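Side-chain contact in insulinase family protease (Yersinia pestis, PDB 3GO9), which is a predicted protease of the insulinase (M16) family whose substrates are not known: residues A[77-82]-A[157-162]. Residues are numbered along the deposited sequence; the frame is centred on the assembly and turned at random.
Sequences LALMSS and TDPIAT. With ZN (zinc ion), chain C.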
loop_
_atom_site.group_PDB
_atom_site.type_symbol
_atom_site.label_atom_id
_atom_site.label_comp_id
_atom_site.label_asym_id
_atom_site.label_seq_id
_atom_site.Cartn_x
_atom_site.Cartn_y
_atom_site.Cartn_z
ATOM N N LEU A 77 -11.731 12.398 -17.692
ATOM C CA LEU A 77 -11.728 12.855 -19.090
ATOM C C LEU A 77 -11.312 11.715 -20.069
ATOM O O LEU A 77 -11.942 11.554 -21.119
ATOM C CB LEU A 77 -10.859 14.113 -19.264
ATOM C CG LEU A 77 -11.226 15.267 -18.396
ATOM C CD1 LEU A 77 -10.225 16.449 -18.688
ATOM C CD2 LEU A 77 -12.688 15.748 -18.564
ATOM N N ALA A 78 -10.277 10.981 -19.685
ATOM C CA ALA A 78 -9.702 9.901 -20.428
ATOM C C ALA A 78 -10.732 8.776 -20.661
ATOM O O ALA A 78 -10.600 7.999 -21.616
ATOM C CB ALA A 78 -8.408 9.335 -19.719
ATOM N N LEU A 79 -11.771 8.714 -19.813
ATOM C CA LEU A 79 -12.878 7.751 -19.995
ATOM C C LEU A 79 -14.017 8.321 -20.817
ATOM O O LEU A 79 -14.887 7.583 -21.279
ATOM C CB LEU A 79 -13.428 7.279 -18.640
ATOM C CG LEU A 79 -12.414 6.590 -17.765
ATOM C CD1 LEU A 79 -12.891 6.361 -16.263
ATOM C CD2 LEU A 79 -11.974 5.223 -18.371
HETATM N N MSE A 80 -14.098 9.634 -20.984
HETATM C CA MSE A 80 -15.133 10.222 -21.818
HETATM C C MSE A 80 -14.756 10.049 -23.265
HETATM O O MSE A 80 -15.600 9.743 -24.102
HETATM C CB MSE A 80 -15.290 11.713 -21.528
HETATM C CG MSE A 80 -15.595 12.064 -20.120
HETATM SE SE MSE A 80 -17.311 11.377 -19.483
HETATM C CE MSE A 80 -16.838 9.728 -18.856
ATOM N N SER A 81 -13.496 10.296 -23.584
ATOM C CA SER A 81 -13.073 10.239 -24.968
ATOM C C SER A 81 -11.579 10.085 -25.012
ATOM O O SER A 81 -10.878 10.584 -24.105
ATOM C CB SER A 81 -13.541 11.481 -25.725
ATOM O OG SER A 81 -12.605 12.501 -25.680
ATOM N N SER A 82 -11.085 9.397 -26.034
ATOM C CA SER A 82 -9.649 9.212 -26.172
ATOM C C SER A 82 -9.276 9.321 -27.632
ATOM O O SER A 82 -9.948 8.749 -28.491
ATOM C CB SER A 82 -9.214 7.901 -25.572
ATOM O OG SER A 82 -7.827 7.836 -25.291
ATOM N N THR A 157 -22.072 8.527 -11.995
ATOM C CA THR A 157 -21.212 7.920 -10.988
ATOM C C THR A 157 -19.803 8.447 -11.118
ATOM O O THR A 157 -19.483 9.114 -12.075
ATOM C CB THR A 157 -21.171 6.370 -11.140
ATOM O OG1 THR A 157 -20.656 6.007 -12.428
ATOM C CG2 THR A 157 -22.615 5.799 -10.943
ATOM N N ASP A 158 -18.973 8.100 -10.149
ATOM C CA ASP A 158 -17.577 8.543 -10.144
ATOM C C ASP A 158 -16.706 7.342 -10.292
ATOM O O ASP A 158 -16.504 6.587 -9.336
ATOM C CB ASP A 158 -17.284 9.218 -8.832
ATOM C CG ASP A 158 -15.865 9.514 -8.683
ATOM O OD1 ASP A 158 -15.159 9.676 -9.758
ATOM O OD2 ASP A 158 -15.483 9.510 -7.483
ATOM N N PRO A 159 -16.142 7.140 -11.506
ATOM C CA PRO A 159 -15.323 5.950 -11.659
ATOM C C PRO A 159 -13.922 6.095 -11.093
ATOM O O PRO A 159 -13.183 5.127 -11.066
ATOM C CB PRO A 159 -15.269 5.768 -13.177
ATOM C CG PRO A 159 -15.314 7.125 -13.701
ATOM C CD PRO A 159 -16.218 7.927 -12.737
ATOM N N ILE A 160 -13.545 7.283 -10.635
ATOM C CA ILE A 160 -12.185 7.535 -10.158
ATOM C C ILE A 160 -12.107 7.445 -8.625
ATOM O O ILE A 160 -12.823 8.162 -7.905
ATOM C CB ILE A 160 -11.693 8.942 -10.619
ATOM C CG1 ILE A 160 -11.941 9.121 -12.133
ATOM C CG2 ILE A 160 -10.161 9.140 -10.304
ATOM C CD1 ILE A 160 -11.396 7.992 -13.051
ATOM N N ALA A 161 -11.281 6.552 -8.136
ATOM C CA ALA A 161 -11.151 6.312 -6.722
ATOM C C ALA A 161 -10.088 7.177 -6.131
ATOM O O ALA A 161 -9.310 7.843 -6.853
ATOM C CB ALA A 161 -10.809 4.835 -6.459
ATOM N N THR A 162 -10.029 7.161 -4.815
ATOM C CA THR A 162 -8.928 7.815 -4.132
ATOM C C THR A 162 -8.076 6.821 -3.349
ATOM O O THR A 162 -8.485 5.694 -3.097
ATOM C CB THR A 162 -9.464 8.864 -3.125
ATOM O OG1 THR A 162 -10.361 8.243 -2.192
ATOM C CG2 THR A 162 -10.229 9.983 -3.843
HETATM ZN ZN ZN C . -13.742 10.240 -7.228
HETATM O O HOH W 1 -14.526 11.678 -7.230
HETATM O O HOH W 2 -13.444 9.662 -5.451
#
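Leu79, in the last turn of helix 70-80, meets Pro159 and Ile160 beside an Asx turn that leads into strand 160-162, the outermost strand of the seven-stranded mixed sheet in the M16 peptidase fold. The case illustrates how a short turn can offer its apolar side chains to a helix while its carboxylate and a carbonyl bind a metal.

The touch across the segments is wholly apolar and rests on one methyl group. CD1 of Leu79 lies 3.6 Å from CG of the Pro159 ring and 3.9 Å from CD1 of Ile160, so it reaches both neighbours at once, while the side chains run past each other in opposite directions. On the Ile160 side, CG1 stands anti to the carbonyl carbon (chi1 -50°), and with the second torsion at -52° its CD1 comes nearer the leucine than the direction of CB would suggest. Trp134 of helix 125-140 also packs on Leu79, and Arg76, three residues before Leu79 on the same helix, touches Pro159 and Ile160.

Polar bonds hold the turn itself. OD1 of Asp158 accepts the backbone N-H of Ile160 at 3.0 Å, approached from above the carboxylate plane, 61° out of it, and the same oxygen forms a salt bridge with Arg76.

The third kind of interaction is metal coordination. His72 of the same helix binds the zinc ion together with two waters, the carboxylate of Asp158 and the carbonyl of Ile160, bringing helix and strand to one centre: OD2 of Asp158 sits 1.9 Å from zinc, and the carbonyl O of Ile160 lies at a longer 2.4 Å.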